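Local coordinates for protein nitrite oxidoreductase subunit B (Kuenenia stuttgartiensis, PDB 7B04) that probably passes electrons along its chain of iron-sulfur clusters, between the partner subunits of a complex that oxidises nitrite to nitrate, at residues 29-34 with 342-346; 208-214 with 229-233; 307-313 with 327-332. One frame throughout, in Å; residues are numbered along the deposited sequence.

From the N terminus, strand 25-31 runs into the ferredoxin-type cluster loop, and contact 1 begins there, joined some 300 residues later to the loop that follows helix 336-342. The large loop it closes encloses the other two contacts, which follow one another in series. Contact 2 comes first: 208-214 and 229-233, only 14 residues between them, shut a small loop at the three-iron cluster, with 208-214 turned to the heme of subunit C. Contact 3 then ties 307-313, which leaves strand 303-306, to helix 324-332. Contacts 1 and 3 touch through Asn33, whose OD1 probably takes a hydrogen bond from Arg309 N, whereas contact 2 sits about 35 Å from contact 1, centre to centre.

Contact 1: 29-34 with 342-346; sequences VFNINR and MSLFR
Arg34 reaches over from the 3-10 segment that follows strand 25-31 to the backbone of Met342, and Phe345 packs beside it through CB. The setting is the entry to a ferredoxin-type cluster loop: the strand ends, turns through a 3-10 segment, and Cys35, a ligand of a [4Fe-4S] cluster, comes next. Across from it a type I turn, Met342 to Phe345, leads out of helix 336-342. The extended chain from CG to NE carries the guanidinium across to Met342, where both terminal nitrogens come near one carbonyl. NH1 lies 3.3 Å from Met342 O and NH2 3.4 Å from the same Met342 O; both bonds are weak, each bent to near 130°. The charge has a firmer mate elsewhere, a salt bridge from NH1 to Glu325 of subunit A, while NH2 also bonds Gln265 O. One arginine thus joins the cluster loop, the turn and the neighbouring subunit.

Around this polar centre the contacts are mainly van der Waals. Phe345 sends CZ to Val29 CG1 at 4.2 Å, the two side chains crossing at about a right angle, and presents its ring edge to Asn31 CB. CG1 of Val29 can meet the ring because it stands anti to the backbone N (chi1 169°), and Leu283 of helix 279-286 touches both Val29 and Phe345. At the end of the Asn31 amide, ND2 is 3.9 Å from Met342 SD and also makes a weak hydrogen bond to Glu325 of subunit A; Phe331 of helix 324-332 lies against both Asn31 and Met342.

Further out, the 3-10 turn is held by its own bonds. Arg34 N donates to Asn31 O at 3.0 Å. Asn33 ND2 donates to Asn31 OD1 across 3.3 Å, approaching in the plane of that carbonyl with a C=O...N angle of 158°.

Contact 2: 208-214 with 229-233; sequences CRGYRKC and TRVSE. With F3S (Fe3-s4 cluster), chain B; HEM (protoporphyrin IX containing Fe), chain C.
Cys208 sets its SG against Val231 CB at 3.6 Å and takes a weak hydrogen bond from Ser232 N, and strand 231-233 lies along one side of the three-iron cluster. The same sulfur binds FE3 at 2.3 Å and also accepts Gly210 N in a nearly straight bond of 169°. Cys214, at the start of helix 213-217, binds FE4; Cys187 is the further cysteine of the site. The backbone of 208-214 wraps the cluster closely, Tyr211 N and Arg212 N each coming within 3.1 Å of sulfide S4. Ser232 comes in from the strand, its OG 3.1 Å from sulfide S4 and its CB beside Cys214 SG. Gly210, meanwhile, passes close to Arg230, making a CA-H...O contact with Arg230 O.

Tyr211 leads from this cluster to the heme carried by subunit C. Its CB rests on sulfides S1 and S2, and CG and CD2 continue along S1, the sulfur lying obliquely to the ring. At the next atoms the heme takes over: CE2 is 3.5 Å from HEM CAA, and CE1 is near the carboxyl carbon of the other propionate. OH finally donates to HEM O2A at 3.1 Å. With CG anti to the carbonyl carbon (chi1 -74°), the ring is directed out past the cluster to the propionates. Arg209 flanks it, NE bonding HEM O2D at 2.8 Å and, weakly, Tyr211 OH, while NH2 forms a salt bridge with Glu234 of subunit C.

N-H groups pointing at Cys208 SG, one of them weakly bonded, would probably stabilise the more negative, reduced cluster. Arginine charge likewise probably steadies the propionates, and the tyrosine touching both cofactors is consistent with electrons moving between cluster and heme.

Contact 3: 307-313 with 327-332; sequences PPRWAPR and AIEKFM
Arg309 and Ile328 bring their backbones nearest, CA to CA 5.8 Å, where the proline-rich loop leaving strand 303-306 passes helix 324-332. The loop has no regular structure, and the two parts meet through side chains, mainly carbon against carbon. Pro307 lays its CD 3.8 Å from Ala327 CB, at the start of the contact. Ile328 is the wedge between the two parts: CG1 meets the Pro307 ring, CG2 lies against Arg309 CA, and CD1 reaches Pro308 O at 3.4 Å. One turn on, Met332 CG packs on Arg309 CB at 4.0 Å, and Arg309 CD stands at the edge of the Phe331 ring.

Arg313 closes over Ile328 from the opposite direction. A bend at chi2 (-74°) folds its chain back, laying one guanidinium face on Ile328 CD1, which sits over the centre 3.4 Å above the plane. Within its own loop the group grips Arg309 O end-on, NH1 at 3.2 Å and NH2 at 3.1 Å from that oxygen, both from the same face of the carbonyl. A weak third bond runs from NH2 to Ala311 O. A leucine here would take NH1 and NH2 from Arg309 O and the flat face from Ile328, and the loop before helix 313-320 would probably be freer to shift.

The chemistry divides the work: the rim nitrogens of Arg313 tie the loop to itself through their N-H groups, while its flat, poorly hydrated face can pack on the Ile328 methyl.

Contact 1: 29-34 with 342-346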
loop_
_atom_site.group_PDB
_atom_site.type_symbol
_atom_site.label_atom_id
_atom_site.label_comp_id
_atom_site.label_asym_id
_atom_site.label_seq_id
_atom_site.Cartn_x
_atom_site.Cartn_y
_atom_site.Cartn_z
ATOM N N VAL A 29 6.012 16.804 -15.065
ATOM C CA VAL A 29 5.030 16.150 -15.919
ATOM C C VAL A 29 4.649 14.824 -15.280
ATOM O O VAL A 29 5.524 14.008 -14.972
ATOM C CB VAL A 29 5.576 15.931 -17.342
ATOM C CG1 VAL A 29 4.651 15.021 -18.134
ATOM C CG2 VAL A 29 5.766 17.266 -18.046
ATOM N N PHE A 30 3.350 14.605 -15.094
ATOM C CA PHE A 30 2.832 13.379 -14.495
ATOM C C PHE A 30 2.091 12.593 -15.567
ATOM O O PHE A 30 1.111 13.087 -16.136
ATOM C CB PHE A 30 1.887 13.676 -13.325
ATOM C CG PHE A 30 2.550 14.305 -12.124
ATOM C CD1 PHE A 30 3.877 14.696 -12.148
ATOM C CD2 PHE A 30 1.827 14.504 -10.958
ATOM C CE1 PHE A 30 4.465 15.272 -11.043
ATOM C CE2 PHE A 30 2.412 15.079 -9.848
ATOM C CZ PHE A 30 3.732 15.462 -9.891
ATOM N N ASN A 31 2.550 11.373 -15.841
ATOM C CA ASN A 31 1.863 10.486 -16.782
ATOM C C ASN A 31 0.830 9.692 -15.993
ATOM O O ASN A 31 1.124 8.638 -15.429
ATOM C CB ASN A 31 2.854 9.580 -17.501
ATOM C CG ASN A 31 2.227 8.844 -18.672
ATOM O OD1 ASN A 31 1.029 8.967 -18.930
ATOM N ND2 ASN A 31 3.037 8.073 -19.387
ATOM N N ILE A 32 -0.403 10.208 -15.962
ATOM C CA ILE A 32 -1.478 9.565 -15.208
ATOM C C ILE A 32 -1.716 8.140 -15.691
ATOM O O ILE A 32 -2.089 7.261 -14.904
ATOM C CB ILE A 32 -2.766 10.408 -15.296
ATOM C CG1 ILE A 32 -2.516 11.828 -14.787
ATOM C CG2 ILE A 32 -3.888 9.764 -14.501
ATOM C CD1 ILE A 32 -3.720 12.734 -14.926
ATOM N N ASN A 33 -1.499 7.886 -16.983
ATOM C CA ASN A 33 -1.725 6.555 -17.540
ATOM C C ASN A 33 -0.896 5.485 -16.839
ATOM O O ASN A 33 -1.301 4.319 -16.804
ATOM C CB ASN A 33 -1.420 6.564 -19.035
ATOM C CG ASN A 33 -2.370 7.449 -19.816
ATOM O OD1 ASN A 33 -3.580 7.231 -19.814
ATOM N ND2 ASN A 33 -1.825 8.458 -20.486
ATOM N N ARG A 34 0.261 5.849 -16.293
ATOM C CA ARG A 34 1.136 4.883 -15.640
ATOM C C ARG A 34 0.920 4.785 -14.134
ATOM O O ARG A 34 1.523 3.911 -13.500
ATOM C CB ARG A 34 2.605 5.235 -15.891
ATOM C CG ARG A 34 3.104 5.091 -17.311
ATOM C CD ARG A 34 4.597 5.378 -17.328
ATOM N NE ARG A 34 5.194 5.286 -18.654
ATOM C CZ ARG A 34 6.487 5.474 -18.898
ATOM N NH1 ARG A 34 6.953 5.373 -20.134
ATOM N NH2 ARG A 34 7.314 5.764 -17.902
ATOM N N MET A 342 9.542 9.405 -22.808
ATOM C CA MET A 342 8.824 8.733 -21.730
ATOM C C MET A 342 9.689 7.672 -21.062
ATOM O O MET A 342 9.536 7.413 -19.863
ATOM C CB MET A 342 7.534 8.108 -22.259
ATOM C CG MET A 342 6.452 9.115 -22.607
ATOM S SD MET A 342 4.844 8.336 -22.842
ATOM C CE MET A 342 5.141 7.398 -24.338
ATOM N N SER A 343 10.602 7.056 -21.815
ATOM C CA SER A 343 11.544 6.101 -21.248
ATOM C C SER A 343 12.638 6.771 -20.429
ATOM O O SER A 343 13.512 6.072 -19.905
ATOM C CB SER A 343 12.169 5.258 -22.360
ATOM O OG SER A 343 11.185 4.480 -23.019
ATOM N N LEU A 344 12.618 8.098 -20.316
ATOM C CA LEU A 344 13.554 8.835 -19.482
ATOM C C LEU A 344 13.021 9.078 -18.075
ATOM O O LEU A 344 13.793 9.468 -17.193
ATOM C CB LEU A 344 13.895 10.175 -20.147
ATOM C CG LEU A 344 15.053 11.010 -19.598
ATOM C CD1 LEU A 344 16.374 10.291 -19.804
ATOM C CD2 LEU A 344 15.076 12.382 -20.254
ATOM N N PHE A 345 11.731 8.840 -17.845
ATOM C CA PHE A 345 11.126 9.133 -16.553
ATOM C C PHE A 345 11.689 8.215 -15.475
ATOM O O PHE A 345 11.747 6.994 -15.651
ATOM C CB PHE A 345 9.606 8.972 -16.624
ATOM C CG PHE A 345 8.900 10.076 -17.369
ATOM C CD1 PHE A 345 9.604 10.994 -18.130
ATOM C CD2 PHE A 345 7.520 10.187 -17.305
ATOM C CE1 PHE A 345 8.944 12.001 -18.813
ATOM C CE2 PHE A 345 6.857 11.192 -17.982
ATOM C CZ PHE A 345 7.570 12.099 -18.737
ATOM N N ARG A 346 12.098 8.813 -14.355
ATOM C CA ARG A 346 12.523 8.079 -13.163
ATOM C C ARG A 346 13.648 7.091 -13.464
ATOM O O ARG A 346 13.666 5.968 -12.955
ATOM C CB ARG A 346 11.340 7.364 -12.504
ATOM C CG ARG A 346 10.330 8.304 -11.867
ATOM C CD ARG A 346 10.694 8.631 -10.423
ATOM N NE ARG A 346 11.983 9.309 -10.300
ATOM C CZ ARG A 346 12.209 10.574 -10.649
ATOM N NH1 ARG A 346 13.419 11.095 -10.499
ATOM N NH2 ARG A 346 11.228 11.318 -11.143
#

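Contact 2: 208-214 with 229-233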
loop_
_atom_site.group_PDB
_atom_site.type_symbol
_atom_site.label_atom_id
_atom_site.label_comp_id
_atom_site.label_asym_id
_atom_site.label_seq_id
_atom_site.Cartn_x
_atom_site.Cartn_y
_atom_site.Cartn_z
ATOM N N CYS A 208 5.228 34.596 9.309
ATOM C CA CYS A 208 3.835 34.177 9.245
ATOM C C CYS A 208 3.161 34.356 10.600
ATOM O O CYS A 208 3.772 34.143 11.651
ATOM C CB CYS A 208 3.741 32.721 8.798
ATOM S SG CYS A 208 2.061 32.060 8.750
ATOM N N ARG A 209 1.890 34.760 10.575
ATOM C CA ARG A 209 1.131 34.981 11.800
ATOM C C ARG A 209 -0.135 34.132 11.870
ATOM O O ARG A 209 -1.040 34.438 12.655
ATOM C CB ARG A 209 0.791 36.464 11.951
ATOM C CG ARG A 209 2.000 37.339 12.250
ATOM C CD ARG A 209 1.605 38.785 12.489
ATOM N NE ARG A 209 0.797 38.943 13.694
ATOM C CZ ARG A 209 1.295 39.095 14.916
ATOM N NH1 ARG A 209 0.480 39.238 15.952
ATOM N NH2 ARG A 209 2.608 39.104 15.105
ATOM N N GLY A 210 -0.213 33.064 11.084
ATOM C CA GLY A 210 -1.369 32.182 11.141
ATOM C C GLY A 210 -2.667 32.840 10.725
ATOM O O GLY A 210 -3.701 32.638 11.373
ATOM N N TYR A 211 -2.632 33.631 9.653
ATOM C CA TYR A 211 -3.808 34.325 9.148
ATOM C C TYR A 211 -4.744 33.432 8.349
ATOM O O TYR A 211 -5.782 33.918 7.903
ATOM C CB TYR A 211 -3.405 35.536 8.307
ATOM C CG TYR A 211 -2.896 36.692 9.139
ATOM C CD1 TYR A 211 -3.012 36.690 10.525
ATOM C CD2 TYR A 211 -2.285 37.778 8.538
ATOM C CE1 TYR A 211 -2.535 37.744 11.283
ATOM C CE2 TYR A 211 -1.808 38.831 9.288
ATOM C CZ TYR A 211 -1.931 38.813 10.656
ATOM O OH TYR A 211 -1.452 39.871 11.395
ATOM N N ARG A 212 -4.338 32.226 7.976
ATOM C CA ARG A 212 -5.254 31.269 7.361
ATOM C C ARG A 212 -5.862 31.778 6.052
ATOM O O ARG A 212 -6.727 31.104 5.478
ATOM C CB ARG A 212 -6.394 30.921 8.342
ATOM C CG ARG A 212 -6.395 29.534 8.973
ATOM C CD ARG A 212 -5.296 29.331 10.009
ATOM N NE ARG A 212 -5.385 30.175 11.206
ATOM C CZ ARG A 212 -6.023 29.846 12.329
ATOM N NH1 ARG A 212 -6.672 28.693 12.423
ATOM N NH2 ARG A 212 -6.023 30.682 13.359
ATOM N N LYS A 213 -5.436 32.947 5.556
ATOM C CA LYS A 213 -5.960 33.442 4.284
ATOM C C LYS A 213 -5.428 32.628 3.115
ATOM O O LYS A 213 -6.157 32.372 2.150
ATOM C CB LYS A 213 -5.629 34.924 4.098
ATOM C CG LYS A 213 -6.162 35.841 5.191
ATOM C CD LYS A 213 -7.677 35.756 5.311
ATOM C CE LYS A 213 -8.374 36.507 4.189
ATOM N NZ LYS A 213 -9.855 36.498 4.353
ATOM N N CYS A 214 -4.154 32.235 3.172
ATOM C CA CYS A 214 -3.622 31.301 2.187
ATOM C C CYS A 214 -4.417 30.003 2.188
ATOM O O CYS A 214 -4.745 29.464 1.125
ATOM C CB CYS A 214 -2.147 31.030 2.469
ATOM S SG CYS A 214 -1.796 30.617 4.191
ATOM N N THR A 229 2.471 25.097 15.880
ATOM C CA THR A 229 3.252 26.312 15.678
ATOM C C THR A 229 2.391 27.555 15.504
ATOM O O THR A 229 2.937 28.662 15.425
ATOM C CB THR A 229 4.171 26.149 14.462
ATOM O OG1 THR A 229 3.397 25.761 13.320
ATOM C CG2 THR A 229 5.227 25.088 14.738
ATOM N N ARG A 230 1.069 27.397 15.458
ATOM C CA ARG A 230 0.119 28.489 15.262
ATOM C C ARG A 230 0.389 29.276 13.984
ATOM O O ARG A 230 0.043 30.458 13.897
ATOM C CB ARG A 230 0.105 29.436 16.468
ATOM C CG ARG A 230 -0.789 28.993 17.616
ATOM C CD ARG A 230 -0.163 27.856 18.406
ATOM N NE ARG A 230 -0.856 27.617 19.669
ATOM C CZ ARG A 230 -0.599 26.596 20.480
ATOM N NH1 ARG A 230 0.334 25.710 20.160
ATOM N NH2 ARG A 230 -1.278 26.457 21.609
ATOM N N VAL A 231 0.994 28.634 12.981
ATOM C CA VAL A 231 1.247 29.236 11.678
ATOM C C VAL A 231 1.008 28.167 10.618
ATOM O O VAL A 231 0.957 26.971 10.909
ATOM C CB VAL A 231 2.668 29.833 11.527
ATOM C CG1 VAL A 231 3.006 30.774 12.680
ATOM C CG2 VAL A 231 3.705 28.733 11.394
ATOM N N SER A 232 0.868 28.615 9.374
ATOM C CA SER A 232 0.602 27.714 8.262
ATOM C C SER A 232 1.888 27.310 7.552
ATOM O O SER A 232 2.883 28.041 7.554
ATOM C CB SER A 232 -0.353 28.360 7.259
ATOM O OG SER A 232 -1.606 28.647 7.854
ATOM N N GLU A 233 1.854 26.127 6.945
ATOM C CA GLU A 233 2.972 25.567 6.204
ATOM C C GLU A 233 2.465 25.054 4.864
ATOM O O GLU A 233 1.260 24.888 4.656
ATOM C CB GLU A 233 3.656 24.433 6.980
ATOM C CG GLU A 233 4.312 24.860 8.282
ATOM C CD GLU A 233 4.796 23.676 9.099
ATOM O OE1 GLU A 233 4.452 22.529 8.744
ATOM O OE2 GLU A 233 5.520 23.893 10.093
HETATM FE FE1 F3S B . -0.181 34.927 5.587
HETATM FE FE3 F3S B . 0.539 33.032 7.393
HETATM FE FE4 F3S B . -1.249 32.432 5.441
HETATM S S1 F3S B . 0.123 35.183 7.785
HETATM S S2 F3S B . -2.352 34.375 5.088
HETATM S S3 F3S B . 0.981 32.986 5.140
HETATM S S4 F3S B . -1.329 31.724 7.582
HETATM C CHA HEM C . -2.914 43.349 11.646
HETATM C CHB HEM C . -5.092 46.381 8.514
HETATM C CHC HEM C . -5.930 49.374 12.250
HETATM C CHD HEM C . -3.592 46.418 15.370
HETATM C C1A HEM C . -3.340 43.941 10.471
HETATM C C2A HEM C . -3.005 43.509 9.131
HETATM C C3A HEM C . -3.610 44.335 8.260
HETATM C C4A HEM C . -4.338 45.336 9.015
HETATM C CMA HEM C . -3.555 44.265 6.717
HETATM C CAA HEM C . -2.128 42.276 8.813
HETATM C CBA HEM C . -0.833 42.682 8.123
HETATM C CGA HEM C . 0.227 42.923 9.159
HETATM O O1A HEM C . 1.055 43.849 8.964
HETATM O O2A HEM C . 0.226 42.195 10.184
HETATM C C1B HEM C . -5.575 47.439 9.257
HETATM C C2B HEM C . -6.471 48.485 8.804
HETATM C C3B HEM C . -6.700 49.322 9.838
HETATM C C4B HEM C . -5.964 48.816 10.984
HETATM C CMB HEM C . -7.003 48.561 7.356
HETATM C CAB HEM C . -7.586 50.594 9.914
HETATM C CBB HEM C . -8.455 50.977 8.971
HETATM C C1C HEM C . -5.428 48.810 13.412
HETATM C C2C HEM C . -5.627 49.324 14.756
HETATM C C3C HEM C . -4.996 48.515 15.613
HETATM C C4C HEM C . -4.351 47.458 14.854
HETATM C CMC HEM C . -6.444 50.581 15.130
HETATM C CAC HEM C . -4.947 48.685 17.149
HETATM C CBC HEM C . -3.790 48.677 17.814
HETATM C C1D HEM C . -3.289 45.279 14.645
HETATM C C2D HEM C . -2.860 43.996 15.176
HETATM C C3D HEM C . -2.678 43.159 14.155
HETATM C C4D HEM C . -2.980 43.869 12.925
HETATM C CMD HEM C . -2.640 43.640 16.661
HETATM C CAD HEM C . -2.217 41.691 14.280
HETATM C CBD HEM C . -3.408 40.743 14.207
HETATM C CGD HEM C . -2.965 39.345 14.555
HETATM O O1D HEM C . -3.835 38.444 14.646
HETATM O O2D HEM C . -1.743 39.126 14.755
HETATM N NA HEM C . -4.145 45.057 10.353
HETATM N NB HEM C . -5.293 47.677 10.585
HETATM N NC HEM C . -4.640 47.669 13.505
HETATM N ND HEM C . -3.356 45.161 13.259
HETATM FE FE HEM C . -4.185 46.457 11.736
#

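Contact 3: 307-313 with 327-332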
loop_
_atom_site.group_PDB
_atom_site.type_symbol
_atom_site.label_atom_id
_atom_site.label_comp_id
_atom_site.label_asym_id
_atom_site.label_seq_id
_atom_site.Cartn_x
_atom_site.Cartn_y
_atom_site.Cartn_z
ATOM N N PRO A 307 -3.261 13.186 -19.773
ATOM C CA PRO A 307 -4.588 12.739 -19.332
ATOM C C PRO A 307 -4.749 11.239 -19.488
ATOM O O PRO A 307 -4.037 10.606 -20.282
ATOM C CB PRO A 307 -5.546 13.501 -20.263
ATOM C CG PRO A 307 -4.745 14.658 -20.775
ATOM C CD PRO A 307 -3.342 14.148 -20.884
ATOM N N PRO A 308 -5.664 10.629 -18.734
ATOM C CA PRO A 308 -5.930 9.199 -18.919
ATOM C C PRO A 308 -6.579 8.933 -20.268
ATOM O O PRO A 308 -7.456 9.675 -20.717
ATOM C CB PRO A 308 -6.880 8.857 -17.764
ATOM C CG PRO A 308 -6.688 9.955 -16.767
ATOM C CD PRO A 308 -6.373 11.179 -17.567
ATOM N N ARG A 309 -6.137 7.852 -20.914
ATOM C CA ARG A 309 -6.679 7.474 -22.215
ATOM C C ARG A 309 -8.118 6.979 -22.132
ATOM O O ARG A 309 -8.811 6.955 -23.155
ATOM C CB ARG A 309 -5.797 6.404 -22.860
ATOM C CG ARG A 309 -5.815 5.070 -22.140
ATOM C CD ARG A 309 -5.121 3.993 -22.953
ATOM N NE ARG A 309 -5.206 2.688 -22.304
ATOM C CZ ARG A 309 -4.844 1.545 -22.875
ATOM N NH1 ARG A 309 -4.958 0.405 -22.208
ATOM N NH2 ARG A 309 -4.370 1.540 -24.113
ATOM N N TRP A 310 -8.581 6.582 -20.947
ATOM C CA TRP A 310 -9.829 5.848 -20.802
ATOM C C TRP A 310 -10.948 6.653 -20.157
ATOM O O TRP A 310 -12.097 6.199 -20.171
ATOM C CB TRP A 310 -9.596 4.585 -19.965
ATOM C CG TRP A 310 -9.205 4.899 -18.556
ATOM C CD1 TRP A 310 -10.037 5.022 -17.482
ATOM C CD2 TRP A 310 -7.882 5.147 -18.070
ATOM N NE1 TRP A 310 -9.312 5.326 -16.355
ATOM C CE2 TRP A 310 -7.986 5.407 -16.690
ATOM C CE3 TRP A 310 -6.618 5.171 -18.668
ATOM C CZ2 TRP A 310 -6.874 5.687 -15.898
ATOM C CZ3 TRP A 310 -5.517 5.449 -17.881
ATOM C CH2 TRP A 310 -5.652 5.703 -16.510
ATOM N N ALA A 311 -10.652 7.816 -19.597
ATOM C CA ALA A 311 -11.669 8.565 -18.881
ATOM C C ALA A 311 -12.564 9.324 -19.859
ATOM O O ALA A 311 -12.151 9.621 -20.983
ATOM C CB ALA A 311 -11.019 9.544 -17.908
ATOM N N PRO A 312 -13.800 9.623 -19.461
ATOM C CA PRO A 312 -14.678 10.426 -20.321
ATOM C C PRO A 312 -14.016 11.740 -20.696
ATOM O O PRO A 312 -13.499 12.464 -19.841
ATOM C CB PRO A 312 -15.917 10.646 -19.448
ATOM C CG PRO A 312 -15.937 9.475 -18.538
ATOM C CD PRO A 312 -14.497 9.146 -18.255
ATOM N N ARG A 313 -14.022 12.043 -21.997
ATOM C CA ARG A 313 -13.312 13.225 -22.464
ATOM C C ARG A 313 -13.928 14.506 -21.918
ATOM O O ARG A 313 -13.198 15.457 -21.629
ATOM C CB ARG A 313 -13.291 13.253 -23.993
ATOM C CG ARG A 313 -12.625 12.041 -24.631
ATOM C CD ARG A 313 -11.112 12.089 -24.488
ATOM N NE ARG A 313 -10.455 11.027 -25.247
ATOM C CZ ARG A 313 -10.168 9.825 -24.756
ATOM N NH1 ARG A 313 -9.567 8.921 -25.518
ATOM N NH2 ARG A 313 -10.478 9.526 -23.502
ATOM N N ALA A 327 -3.626 15.468 -26.697
ATOM C CA ALA A 327 -2.638 14.820 -25.843
ATOM C C ALA A 327 -2.814 13.306 -25.849
ATOM O O ALA A 327 -1.833 12.562 -25.951
ATOM C CB ALA A 327 -2.743 15.366 -24.418
ATOM N N ILE A 328 -4.057 12.836 -25.735
ATOM C CA ILE A 328 -4.316 11.399 -25.716
ATOM C C ILE A 328 -3.981 10.771 -27.063
ATOM O O ILE A 328 -3.429 9.665 -27.129
ATOM C CB ILE A 328 -5.776 11.136 -25.309
ATOM C CG1 ILE A 328 -6.046 11.716 -23.920
ATOM C CG2 ILE A 328 -6.080 9.653 -25.325
ATOM C CD1 ILE A 328 -7.484 11.614 -23.489
ATOM N N GLU A 329 -4.302 11.465 -28.158
ATOM C CA GLU A 329 -4.018 10.932 -29.488
ATOM C C GLU A 329 -2.520 10.702 -29.669
ATOM O O GLU A 329 -2.101 9.732 -30.315
ATOM C CB GLU A 329 -4.580 11.880 -30.553
ATOM C CG GLU A 329 -4.381 11.444 -31.999
ATOM C CD GLU A 329 -3.251 12.180 -32.681
ATOM O OE1 GLU A 329 -3.039 13.364 -32.346
ATOM O OE2 GLU A 329 -2.584 11.581 -33.554
ATOM N N LYS A 330 -1.699 11.605 -29.130
ATOM C CA LYS A 330 -0.251 11.429 -29.191
ATOM C C LYS A 330 0.209 10.271 -28.309
ATOM O O LYS A 330 1.122 9.527 -28.683
ATOM C CB LYS A 330 0.452 12.723 -28.783
ATOM C CG LYS A 330 0.241 13.880 -29.744
ATOM C CD LYS A 330 1.119 15.065 -29.381
ATOM C CE LYS A 330 0.756 16.291 -30.200
ATOM N NZ LYS A 330 0.945 16.055 -31.659
ATOM N N PHE A 331 -0.406 10.107 -27.134
ATOM C CA PHE A 331 0.076 9.113 -26.177
ATOM C C PHE A 331 -0.280 7.685 -26.581
ATOM O O PHE A 331 0.567 6.789 -26.485
ATOM C CB PHE A 331 -0.479 9.400 -24.780
ATOM C CG PHE A 331 -0.380 8.226 -23.845
ATOM C CD1 PHE A 331 0.813 7.937 -23.207
ATOM C CD2 PHE A 331 -1.472 7.399 -23.623
ATOM C CE1 PHE A 331 0.916 6.854 -22.355
ATOM C CE2 PHE A 331 -1.374 6.312 -22.776
ATOM C CZ PHE A 331 -0.177 6.039 -22.141
ATOM N N MET A 332 -1.524 7.448 -27.011
ATOM C CA MET A 332 -1.983 6.076 -27.228
ATOM C C MET A 332 -1.162 5.364 -28.292
ATOM O O MET A 332 -0.953 4.149 -28.207
ATOM C CB MET A 332 -3.458 6.067 -27.624
ATOM C CG MET A 332 -4.394 6.631 -26.578
ATOM S SD MET A 332 -6.089 6.681 -27.184
ATOM C CE MET A 332 -6.461 4.933 -27.277
#